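Side-chain contacts in 5-Carboxyvanillate Decarboxylase (Novosphingobium aromaticivorans, PDB 4QRN), which probably removes a carboxyl group from 5-carboxyvanillate, using a metal-dependent site that here holds manganese and a nitro analogue of the substrate: residues Gly71-Ser76 and Thr82-Arg87; Glu93-Asp98 and Met335-Gln340; Arg55-Gly60 and Gly65-Trp70. One frame throughout, in Å; residues are numbered along the deposited sequence.

Contact 1: Gly71-Ser76 and Thr82-Arg87. With 1DF (4-hydroxy-3-methoxy-5-nitrobenzoic acid), chain F.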
loop_
_atom_site.group_PDB
_atom_site.type_symbol
_atom_site.label_atom_id
_atom_site.label_comp_id
_atom_site.label_asym_id
_atom_site.label_seq_id
_atom_site.Cartn_x
_atom_site.Cartn_y
_atom_site.Cartn_z
ATOM N N GLY A 71 23.105 1.855 6.929
ATOM C CA GLY A 71 24.190 0.899 6.756
ATOM C C GLY A 71 24.466 0.717 5.264
ATOM O O GLY A 71 25.613 0.646 4.803
ATOM N N PHE A 72 23.402 0.672 4.470
ATOM C CA PHE A 72 23.551 0.550 3.013
ATOM C C PHE A 72 24.155 1.811 2.390
ATOM O O PHE A 72 25.228 1.754 1.785
ATOM C CB PHE A 72 22.208 0.196 2.344
ATOM C CG PHE A 72 22.285 0.090 0.839
ATOM C CD1 PHE A 72 22.935 -0.991 0.246
ATOM C CD2 PHE A 72 21.737 1.068 0.015
ATOM C CE1 PHE A 72 23.005 -1.094 -1.144
ATOM C CE2 PHE A 72 21.816 0.972 -1.367
ATOM C CZ PHE A 72 22.456 -0.113 -1.947
ATOM N N TYR A 73 23.511 2.964 2.529
ATOM C CA TYR A 73 24.022 4.115 1.788
ATOM C C TYR A 73 25.376 4.581 2.279
ATOM O O TYR A 73 26.187 5.046 1.474
ATOM C CB TYR A 73 23.010 5.288 1.743
ATOM C CG TYR A 73 21.875 4.961 0.814
ATOM C CD1 TYR A 73 22.107 4.788 -0.551
ATOM C CD2 TYR A 73 20.590 4.777 1.291
ATOM C CE1 TYR A 73 21.080 4.414 -1.398
ATOM C CE2 TYR A 73 19.566 4.406 0.444
ATOM C CZ TYR A 73 19.814 4.222 -0.886
ATOM O OH TYR A 73 18.811 3.822 -1.729
ATOM N N ALA A 74 25.642 4.473 3.570
ATOM C CA ALA A 74 26.896 5.001 4.075
ATOM C C ALA A 74 28.069 4.042 3.883
ATOM O O ALA A 74 29.211 4.485 3.939
ATOM C CB ALA A 74 26.748 5.371 5.546
ATOM N N GLN A 75 27.809 2.754 3.637
ATOM C CA GLN A 75 28.890 1.753 3.564
ATOM C C GLN A 75 28.882 0.827 2.337
ATOM O O GLN A 75 29.865 0.147 2.082
ATOM C CB GLN A 75 28.884 0.893 4.822
ATOM C CG GLN A 75 28.908 1.713 6.102
ATOM C CD GLN A 75 28.882 0.850 7.344
ATOM O OE1 GLN A 75 29.738 0.977 8.215
ATOM N NE2 GLN A 75 27.892 -0.031 7.436
ATOM N N SER A 76 27.792 0.756 1.578
ATOM C CA SER A 76 27.780 -0.140 0.431
ATOM C C SER A 76 28.802 0.300 -0.603
ATOM O O SER A 76 28.892 1.488 -0.903
ATOM C CB SER A 76 26.402 -0.129 -0.235
ATOM O OG SER A 76 26.449 -0.763 -1.517
ATOM N N THR A 82 27.197 4.579 -3.715
ATOM C CA THR A 82 28.304 5.506 -3.593
ATOM C C THR A 82 28.016 6.804 -4.331
ATOM O O THR A 82 28.371 7.877 -3.843
ATOM C CB THR A 82 29.655 4.883 -4.058
ATOM O OG1 THR A 82 29.522 4.423 -5.399
ATOM C CG2 THR A 82 30.072 3.717 -3.159
ATOM N N GLN A 83 27.386 6.730 -5.496
ATOM C CA GLN A 83 27.029 7.949 -6.214
ATOM C C GLN A 83 25.952 8.748 -5.491
ATOM O O GLN A 83 25.987 9.980 -5.484
ATOM C CB GLN A 83 26.556 7.587 -7.615
ATOM C CG GLN A 83 27.657 7.230 -8.577
ATOM C CD GLN A 83 28.649 8.365 -8.768
ATOM O OE1 GLN A 83 28.281 9.457 -9.206
ATOM N NE2 GLN A 83 29.912 8.115 -8.434
ATOM N N ILE A 84 24.979 8.066 -4.897
ATOM C CA ILE A 84 23.976 8.754 -4.109
ATOM C C ILE A 84 24.606 9.515 -2.955
ATOM O O ILE A 84 24.247 10.679 -2.696
ATOM C CB ILE A 84 22.902 7.749 -3.637
ATOM C CG1 ILE A 84 21.955 7.463 -4.817
ATOM C CG2 ILE A 84 22.168 8.226 -2.369
ATOM C CD1 ILE A 84 21.018 6.285 -4.609
ATOM N N LEU A 85 25.519 8.884 -2.223
ATOM C CA LEU A 85 26.074 9.552 -1.056
ATOM C C LEU A 85 26.828 10.808 -1.494
ATOM O O LEU A 85 26.707 11.862 -0.856
ATOM C CB LEU A 85 26.968 8.575 -0.292
ATOM C CG LEU A 85 27.579 9.082 1.003
ATOM C CD1 LEU A 85 26.494 9.455 1.987
ATOM C CD2 LEU A 85 28.544 8.019 1.568
ATOM N N GLU A 86 27.609 10.704 -2.566
ATOM C CA GLU A 86 28.309 11.872 -3.071
ATOM C C GLU A 86 27.353 13.004 -3.440
ATOM O O GLU A 86 27.551 14.177 -3.096
ATOM C CB GLU A 86 29.127 11.487 -4.302
ATOM C CG GLU A 86 30.349 10.673 -3.993
ATOM C CD GLU A 86 31.166 10.336 -5.237
ATOM O OE1 GLU A 86 30.954 10.963 -6.308
ATOM O OE2 GLU A 86 32.043 9.444 -5.137
ATOM N N ARG A 87 26.302 12.665 -4.166
ATOM C CA ARG A 87 25.350 13.686 -4.598
ATOM C C ARG A 87 24.591 14.280 -3.410
ATOM O O ARG A 87 24.348 15.498 -3.395
ATOM C CB ARG A 87 24.383 13.127 -5.651
ATOM C CG ARG A 87 25.053 12.961 -7.011
ATOM C CD ARG A 87 24.136 12.289 -7.986
ATOM N NE ARG A 87 24.695 12.366 -9.326
ATOM C CZ ARG A 87 24.671 11.392 -10.219
ATOM N NH1 ARG A 87 24.097 10.230 -9.942
ATOM N NH2 ARG A 87 25.230 11.610 -11.404
HETATM C C1 1DF F . 15.329 6.238 -1.136
HETATM C CO1 1DF F . 14.249 6.737 -1.807
HETATM C CO2 1DF F . 15.788 6.904 0.022
HETATM C CM1 1DF F . 13.720 7.981 -1.325
HETATM C CM2 1DF F . 15.336 8.164 0.357
HETATM O OM 1DF F . 15.781 8.872 1.437
HETATM C CZ 1DF F . 14.358 8.798 -0.396
HETATM C CC 1DF F . 15.991 4.973 -1.540
HETATM C CV 1DF F . 16.576 8.170 2.394
HETATM O O1 1DF F . 15.959 4.647 -2.798
HETATM O O2 1DF F . 16.560 4.298 -0.675
HETATM O O3 1DF F . 14.031 10.044 -0.212
HETATM N N 1DF F . 12.295 8.241 -1.727
HETATM O O11 1DF F . 11.668 9.169 -1.298
HETATM O O22 1DF F . 11.719 7.352 -2.412
#
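The ring of Tyr73 overlaps the branched end of Ile84, meeting it at an oblique angle. The contact joins two consecutive helices, 64-75 and 79-89, packed nearly at right angles across a short connection beside the active site of an amidohydrolase-type barrel. Their local axes cross at -80° and come within 8.6 Å. Tyr73 CE1 lies 3.7 Å from Ile84 CD1, and CD1 of the ring is 3.9 Å from Ile84 CG2. Both branches of the isoleucine reach the CD1-CE1 bond of the ring. One face of the Tyr73 ring is covered by its neighbour Phe72, whose CD2 stands over the ring centre. Tyr339 adds an edge-to-face ring contact. Together these groups probably limit how far the ring can turn.

Leu85 packs against the backbone of helix 64-75. Its CG is placed opposite its own backbone N (chi1 -177°), which carries CD2 to 3.8 Å from Tyr73 O. The same methyl reaches Ala74 CA.

The polar end of Tyr73 belongs to the ligand pocket. Its hydroxyl is hydrogen-bonded to Arg80. Tyr73 OH also donates to O2 of the ligand carboxylate at 2.5 Å, with that oxygen near the ring plane.

Contact 2: Glu93-Asp98 and Met335-Gln340. With MN (manganese (II) ion), chain E; 1DF (4-hydroxy-3-methoxy-5-nitrobenzoic acid), chain F.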
loop_
_atom_site.group_PDB
_atom_site.type_symbol
_atom_site.label_atom_id
_atom_site.label_comp_id
_atom_site.label_asym_id
_atom_site.label_seq_id
_atom_site.Cartn_x
_atom_site.Cartn_y
_atom_site.Cartn_z
ATOM N N GLU A 93 27.929 23.437 -6.876
ATOM C CA GLU A 93 28.056 23.410 -8.322
ATOM C C GLU A 93 27.794 22.048 -8.936
ATOM O O GLU A 93 27.301 21.999 -10.058
ATOM C CB GLU A 93 29.446 23.889 -8.739
ATOM C CG GLU A 93 29.721 25.336 -8.386
ATOM C CD GLU A 93 28.736 26.292 -9.035
ATOM O OE1 GLU A 93 28.185 25.954 -10.107
ATOM O OE2 GLU A 93 28.510 27.381 -8.469
ATOM N N ARG A 94 28.110 20.953 -8.243
ATOM C CA ARG A 94 27.821 19.622 -8.799
ATOM C C ARG A 94 26.319 19.397 -8.860
ATOM O O ARG A 94 25.809 18.918 -9.878
ATOM C CB ARG A 94 28.499 18.452 -8.037
ATOM C CG ARG A 94 28.041 17.024 -8.598
ATOM C CD ARG A 94 28.577 15.769 -7.861
ATOM N NE ARG A 94 28.219 14.517 -8.565
ATOM C CZ ARG A 94 28.667 13.308 -8.240
ATOM N NH1 ARG A 94 28.286 12.252 -8.944
ATOM N NH2 ARG A 94 29.494 13.148 -7.212
ATOM N N ARG A 95 25.604 19.735 -7.785
ATOM C CA ARG A 95 24.154 19.584 -7.793
ATOM C C ARG A 95 23.546 20.453 -8.900
ATOM O O ARG A 95 22.660 20.012 -9.626
ATOM C CB ARG A 95 23.589 19.964 -6.426
ATOM C CG ARG A 95 22.066 19.904 -6.361
ATOM C CD ARG A 95 21.545 20.126 -4.964
ATOM N NE ARG A 95 21.974 19.112 -4.017
ATOM C CZ ARG A 95 21.227 18.112 -3.559
ATOM N NH1 ARG A 95 19.943 17.957 -3.920
ATOM N NH2 ARG A 95 21.746 17.270 -2.680
ATOM N N ILE A 96 24.006 21.691 -9.015
ATOM C CA ILE A 96 23.499 22.580 -10.052
ATOM C C ILE A 96 23.751 21.991 -11.440
ATOM O O ILE A 96 22.873 22.040 -12.291
ATOM C CB ILE A 96 24.149 23.966 -9.932
ATOM C CG1 ILE A 96 23.679 24.678 -8.662
ATOM C CG2 ILE A 96 23.910 24.810 -11.201
ATOM C CD1 ILE A 96 22.296 25.194 -8.704
ATOM N N ALA A 97 24.947 21.457 -11.672
ATOM C CA ALA A 97 25.244 20.845 -12.969
ATOM C C ALA A 97 24.310 19.647 -13.230
ATOM O O ALA A 97 23.875 19.440 -14.366
ATOM C CB ALA A 97 26.701 20.433 -13.027
ATOM N N ASP A 98 24.039 18.858 -12.196
ATOM C CA ASP A 98 23.147 17.724 -12.373
ATOM C C ASP A 98 21.728 18.192 -12.725
ATOM O O ASP A 98 21.038 17.551 -13.531
ATOM C CB ASP A 98 23.110 16.849 -11.103
ATOM C CG ASP A 98 24.322 15.916 -10.977
ATOM O OD1 ASP A 98 25.169 15.853 -11.896
ATOM O OD2 ASP A 98 24.412 15.218 -9.941
ATOM N N MET A 335 11.359 14.782 -8.687
ATOM C CA MET A 335 12.359 13.853 -9.193
ATOM C C MET A 335 12.826 12.807 -8.150
ATOM O O MET A 335 13.123 11.676 -8.513
ATOM C CB MET A 335 13.553 14.643 -9.734
ATOM C CG MET A 335 14.698 13.774 -10.191
ATOM S SD MET A 335 16.072 14.689 -10.890
ATOM C CE MET A 335 15.562 14.857 -12.596
ATOM N N ASP A 336 12.939 13.200 -6.875
ATOM C CA ASP A 336 13.551 12.342 -5.851
ATOM C C ASP A 336 15.062 12.239 -6.113
ATOM O O ASP A 336 15.687 11.216 -5.816
ATOM C CB ASP A 336 12.857 10.950 -5.748
ATOM C CG ASP A 336 12.435 10.575 -4.308
ATOM O OD1 ASP A 336 13.030 11.108 -3.320
ATOM O OD2 ASP A 336 11.510 9.726 -4.198
ATOM N N TYR A 337 15.673 13.320 -6.594
ATOM C CA TYR A 337 17.133 13.351 -6.694
ATOM C C TYR A 337 17.724 13.236 -5.283
ATOM O O TYR A 337 17.230 13.888 -4.371
ATOM C CB TYR A 337 17.544 14.667 -7.297
ATOM C CG TYR A 337 19.034 14.884 -7.407
ATOM C CD1 TYR A 337 19.761 15.485 -6.373
ATOM C CD2 TYR A 337 19.720 14.517 -8.565
ATOM C CE1 TYR A 337 21.118 15.742 -6.494
ATOM C CE2 TYR A 337 21.100 14.761 -8.695
ATOM C CZ TYR A 337 21.782 15.383 -7.654
ATOM O OH TYR A 337 23.131 15.676 -7.754
ATOM N N PRO A 338 18.806 12.465 -5.081
ATOM C CA PRO A 338 19.577 11.706 -6.073
ATOM C C PRO A 338 19.221 10.226 -6.090
ATOM O O PRO A 338 19.896 9.456 -6.783
ATOM C CB PRO A 338 21.013 11.925 -5.590
ATOM C CG PRO A 338 20.887 11.879 -4.089
ATOM C CD PRO A 338 19.553 12.584 -3.807
ATOM N N TYR A 339 18.214 9.830 -5.314
ATOM C CA TYR A 339 17.812 8.436 -5.260
ATOM C C TYR A 339 17.268 7.912 -6.578
ATOM O O TYR A 339 17.352 6.714 -6.864
ATOM C CB TYR A 339 16.790 8.223 -4.135
ATOM C CG TYR A 339 17.386 8.587 -2.784
ATOM C CD1 TYR A 339 18.281 7.731 -2.151
ATOM C CD2 TYR A 339 17.061 9.780 -2.141
ATOM C CE1 TYR A 339 18.863 8.056 -0.939
ATOM C CE2 TYR A 339 17.646 10.133 -0.919
ATOM C CZ TYR A 339 18.525 9.243 -0.322
ATOM O OH TYR A 339 19.101 9.537 0.879
ATOM N N GLN A 340 16.681 8.802 -7.372
ATOM C CA GLN A 340 16.097 8.434 -8.643
ATOM C C GLN A 340 16.360 9.547 -9.662
ATOM O O GLN A 340 15.455 10.284 -10.061
ATOM C CB GLN A 340 14.614 8.121 -8.469
ATOM C CG GLN A 340 14.020 7.394 -9.660
ATOM C CD GLN A 340 12.789 6.583 -9.286
ATOM O OE1 GLN A 340 12.554 6.274 -8.111
ATOM N NE2 GLN A 340 11.981 6.255 -10.293
HETATM MN MN MN E . 12.537 11.102 -1.274
HETATM C C1 1DF F . 15.329 6.238 -1.136
HETATM C CO1 1DF F . 14.249 6.737 -1.807
HETATM C CO2 1DF F . 15.788 6.904 0.022
HETATM C CM1 1DF F . 13.720 7.981 -1.325
HETATM C CM2 1DF F . 15.336 8.164 0.357
HETATM O OM 1DF F . 15.781 8.872 1.437
HETATM C CZ 1DF F . 14.358 8.798 -0.396
HETATM C CC 1DF F . 15.991 4.973 -1.540
HETATM C CV 1DF F . 16.576 8.170 2.394
HETATM O O1 1DF F . 15.959 4.647 -2.798
HETATM O O2 1DF F . 16.560 4.298 -0.675
HETATM O O3 1DF F . 14.031 10.044 -0.212
HETATM N N 1DF F . 12.295 8.241 -1.727
HETATM O O11 1DF F . 11.668 9.169 -1.298
HETATM O O22 1DF F . 11.719 7.352 -2.412
HETATM O O HOH W 1 13.563 13.037 -1.294
#
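Tyr337 has its ring extended opposite the backbone N (chi1 177°), and Asp98 carries its carboxylate opposite its own carbonyl carbon (chi1 -79°); these torsions bring hydroxyl and carboxylate together. Tyr337 lies in the loop after strand 331-332, the last strand of an amidohydrolase-type (beta/alpha)8 barrel. Asp98 lies on helix 93-101. Tyr337 OH donates to Asp98 OD2 at 2.6 Å, and OD2 receives it on its anti lone pair. The two side chains cross at about a right angle. OD2 has a second partner in a salt bridge with Arg87.

Arg95 bends at chi3 and sets one guanidinium face over Tyr337 CE1. Its NH1 is 3.5 Å from Tyr337 CD1, at the ring edge. The two planes are 73° apart, so the guanidinium faces the ring rim rather than stacking on it. Arg95 NE is hydrogen-bonded to Asp90 O and NH2 to Ala43 O. Pro338, which follows a cis peptide bond, lays CB over one face of the Tyr337 ring.

Asp336 and Tyr339, from the same loop, belong to the active site. Tyr339 makes a nearly parallel, slightly offset stack on the ligand ring, with ligand CM2 3.2 Å above its plane. Its hydroxyl is hydrogen-bonded to Thr112. With an alanine here, the ligand ring would probably lose its stacking partner and Thr112 OG1 its hydroxyl partner. Asp336 binds the manganese ion together with Glu41 and His210. The ligand chelates the ion through its phenolic O3 and nitro O11, and a water fills the sixth position. Asp336 OD1 and ligand O3 each lie 2.1 Å from the manganese.

Contact 3: Arg55-Gly60 and Gly65-Trp70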
loop_
_atom_site.group_PDB
_atom_site.type_symbol
_atom_site.label_atom_id
_atom_site.label_comp_id
_atom_site.label_asym_id
_atom_site.label_seq_id
_atom_site.Cartn_x
_atom_site.Cartn_y
_atom_site.Cartn_z
ATOM N N ARG A 55 27.546 6.144 14.022
ATOM C CA ARG A 55 27.797 5.966 15.449
ATOM C C ARG A 55 26.705 5.116 16.093
ATOM O O ARG A 55 27.001 4.227 16.905
ATOM C CB ARG A 55 27.877 7.341 16.120
ATOM C CG ARG A 55 28.282 7.302 17.583
ATOM C CD ARG A 55 28.097 8.672 18.199
ATOM N NE ARG A 55 26.701 8.924 18.541
ATOM C CZ ARG A 55 26.123 10.119 18.520
ATOM N NH1 ARG A 55 26.772 11.192 18.091
ATOM N NH2 ARG A 55 24.863 10.253 18.904
ATOM N N MET A 56 25.446 5.386 15.747
ATOM C CA MET A 56 24.319 4.650 16.312
ATOM C C MET A 56 24.317 3.206 15.844
ATOM O O MET A 56 23.961 2.292 16.604
ATOM C CB MET A 56 23.003 5.329 15.898
ATOM C CG MET A 56 22.838 6.689 16.553
ATOM S SD MET A 56 21.334 7.562 16.038
ATOM C CE MET A 56 20.042 6.462 16.594
ATOM N N ILE A 57 24.728 2.977 14.601
ATOM C CA ILE A 57 24.848 1.612 14.113
ATOM C C ILE A 57 25.949 0.876 14.894
ATOM O O ILE A 57 25.756 -0.259 15.355
ATOM C CB ILE A 57 25.079 1.584 12.601
ATOM C CG1 ILE A 57 23.824 2.116 11.880
ATOM C CG2 ILE A 57 25.429 0.167 12.127
ATOM C CD1 ILE A 57 24.060 2.428 10.409
ATOM N N ARG A 58 27.091 1.539 15.078
ATOM C CA ARG A 58 28.221 0.928 15.779
ATOM C C ARG A 58 27.884 0.627 17.232
ATOM O O ARG A 58 28.314 -0.404 17.771
ATOM C CB ARG A 58 29.437 1.853 15.753
ATOM C CG ARG A 58 30.157 1.970 14.429
ATOM C CD ARG A 58 31.557 2.572 14.621
ATOM N NE ARG A 58 31.550 3.777 15.459
ATOM C CZ ARG A 58 31.413 5.025 15.009
ATOM N NH1 ARG A 58 31.260 5.275 13.710
ATOM N NH2 ARG A 58 31.429 6.035 15.870
ATOM N N ASP A 59 27.130 1.515 17.880
ATOM C CA ASP A 59 26.882 1.340 19.314
ATOM C C ASP A 59 25.580 0.604 19.630
ATOM O O ASP A 59 25.273 0.381 20.795
ATOM C CB ASP A 59 27.036 2.648 20.109
ATOM C CG ASP A 59 25.898 3.612 19.926
ATOM O OD1 ASP A 59 24.846 3.248 19.369
ATOM O OD2 ASP A 59 26.056 4.760 20.393
ATOM N N GLY A 60 24.860 0.171 18.603
ATOM C CA GLY A 60 23.664 -0.627 18.807
ATOM C C GLY A 60 22.400 0.142 19.144
ATOM O O GLY A 60 21.385 -0.474 19.436
ATOM N N GLY A 65 15.617 -0.159 10.897
ATOM C CA GLY A 65 15.505 0.598 9.668
ATOM C C GLY A 65 16.759 1.412 9.386
ATOM O O GLY A 65 17.173 1.515 8.229
ATOM N N MET A 66 17.336 2.039 10.406
ATOM C CA MET A 66 18.544 2.821 10.201
ATOM C C MET A 66 19.687 1.890 9.797
ATOM O O MET A 66 20.484 2.232 8.911
ATOM C CB MET A 66 18.900 3.625 11.455
ATOM C CG MET A 66 20.210 4.377 11.313
ATOM S SD MET A 66 20.635 5.391 12.732
ATOM C CE MET A 66 19.363 6.633 12.643
ATOM N N VAL A 67 19.817 0.744 10.473
ATOM C CA VAL A 67 20.841 -0.208 10.076
ATOM C C VAL A 67 20.668 -0.573 8.605
ATOM O O VAL A 67 21.637 -0.615 7.847
ATOM C CB VAL A 67 20.825 -1.463 10.980
ATOM C CG1 VAL A 67 21.782 -2.540 10.446
ATOM C CG2 VAL A 67 21.161 -1.085 12.437
ATOM N N SER A 68 19.437 -0.870 8.209
ATOM C CA SER A 68 19.191 -1.288 6.828
ATOM C C SER A 68 19.465 -0.166 5.830
ATOM O O SER A 68 20.183 -0.352 4.858
ATOM C CB SER A 68 17.756 -1.750 6.718
ATOM O OG SER A 68 17.474 -2.113 5.382
ATOM N N LEU A 69 18.880 0.998 6.061
ATOM C CA LEU A 69 18.921 2.080 5.087
ATOM C C LEU A 69 20.286 2.768 5.057
ATOM O O LEU A 69 20.888 2.925 3.985
ATOM C CB LEU A 69 17.831 3.105 5.451
ATOM C CG LEU A 69 17.680 4.321 4.543
ATOM C CD1 LEU A 69 17.235 3.889 3.157
ATOM C CD2 LEU A 69 16.691 5.296 5.157
ATOM N N TRP A 70 20.763 3.182 6.233
ATOM C CA TRP A 70 21.990 3.960 6.305
ATOM C C TRP A 70 23.230 3.078 6.415
ATOM O O TRP A 70 24.290 3.485 5.978
ATOM C CB TRP A 70 21.891 5.072 7.379
ATOM C CG TRP A 70 21.059 6.168 6.773
ATOM C CD1 TRP A 70 19.750 6.476 7.027
ATOM C CD2 TRP A 70 21.456 6.977 5.676
ATOM N NE1 TRP A 70 19.311 7.458 6.161
ATOM C CE2 TRP A 70 20.342 7.772 5.319
ATOM C CE3 TRP A 70 22.645 7.104 4.947
ATOM C CZ2 TRP A 70 20.375 8.656 4.265
ATOM C CZ3 TRP A 70 22.671 8.018 3.904
ATOM C CH2 TRP A 70 21.545 8.773 3.588
#
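Met56 and Met66 supply the sulfur contacts where the consecutive helices 47-59 and 64-75 of this amidohydrolase-type fold pack against each other. The local axes run at 123° to each other and approach to 9.9 Å. The two methionine side chains cross at about a right angle. Their SD atoms are 4.0 Å apart, and the terminal CE atoms meet at the same spacing. Both chains bend at chi3, in opposite senses (62° and -68°), which turns the two methyls together. Met66 SD also rests against Met56 CB. Tyr53 and Pro118 give Met66 further apolar neighbours.

Aliphatic packing comes from Ile57. Its CG1 lies 4.2 Å from Val67 CG2 and also touches Met66 CG. The Ile57 tip goes deeper, onto the backbone of the second helix. CD1 sits 3.9 Å from Met66 O and near Trp70 C. The indole of Trp70 leads away from this contact toward the ligand pocket, where NE1 is hydrogen-bonded to Ser113 O.

No hydrogen bond joins the two segments. The polar groups find partners within their own helix or in other parts of the fold. A Schellman motif at Gly60, with positive phi, closes the last turn of helix 47-59. Gly60 N makes a weak bond of 3.4 Å back to Ile57 O.

Contacts 1 and 3 share helix 64-75 and join it to the helices that follow and precede it. They meet where Ile57 CD1 touches Gly71 N. Both pack by apolar side chains, with no hydrogen bond between their segments. Contact 3 is the more buried of these two, although Val67 is exposed; contact 1 is partly buried. Contact 2 is buried and joins parts far apart in sequence, a helix and the metal-binding loop. Its chemistry is largely polar: a hydrogen bond and an arginine packed at a ring edge. Salt bridge Glu86-Arg94 ties contact 1 to contact 2. Contacts 1 and 2 reach the ligand through Tyr73 and through Asp336 and Tyr339; segment 65-70 also carries Leu69 of the pocket.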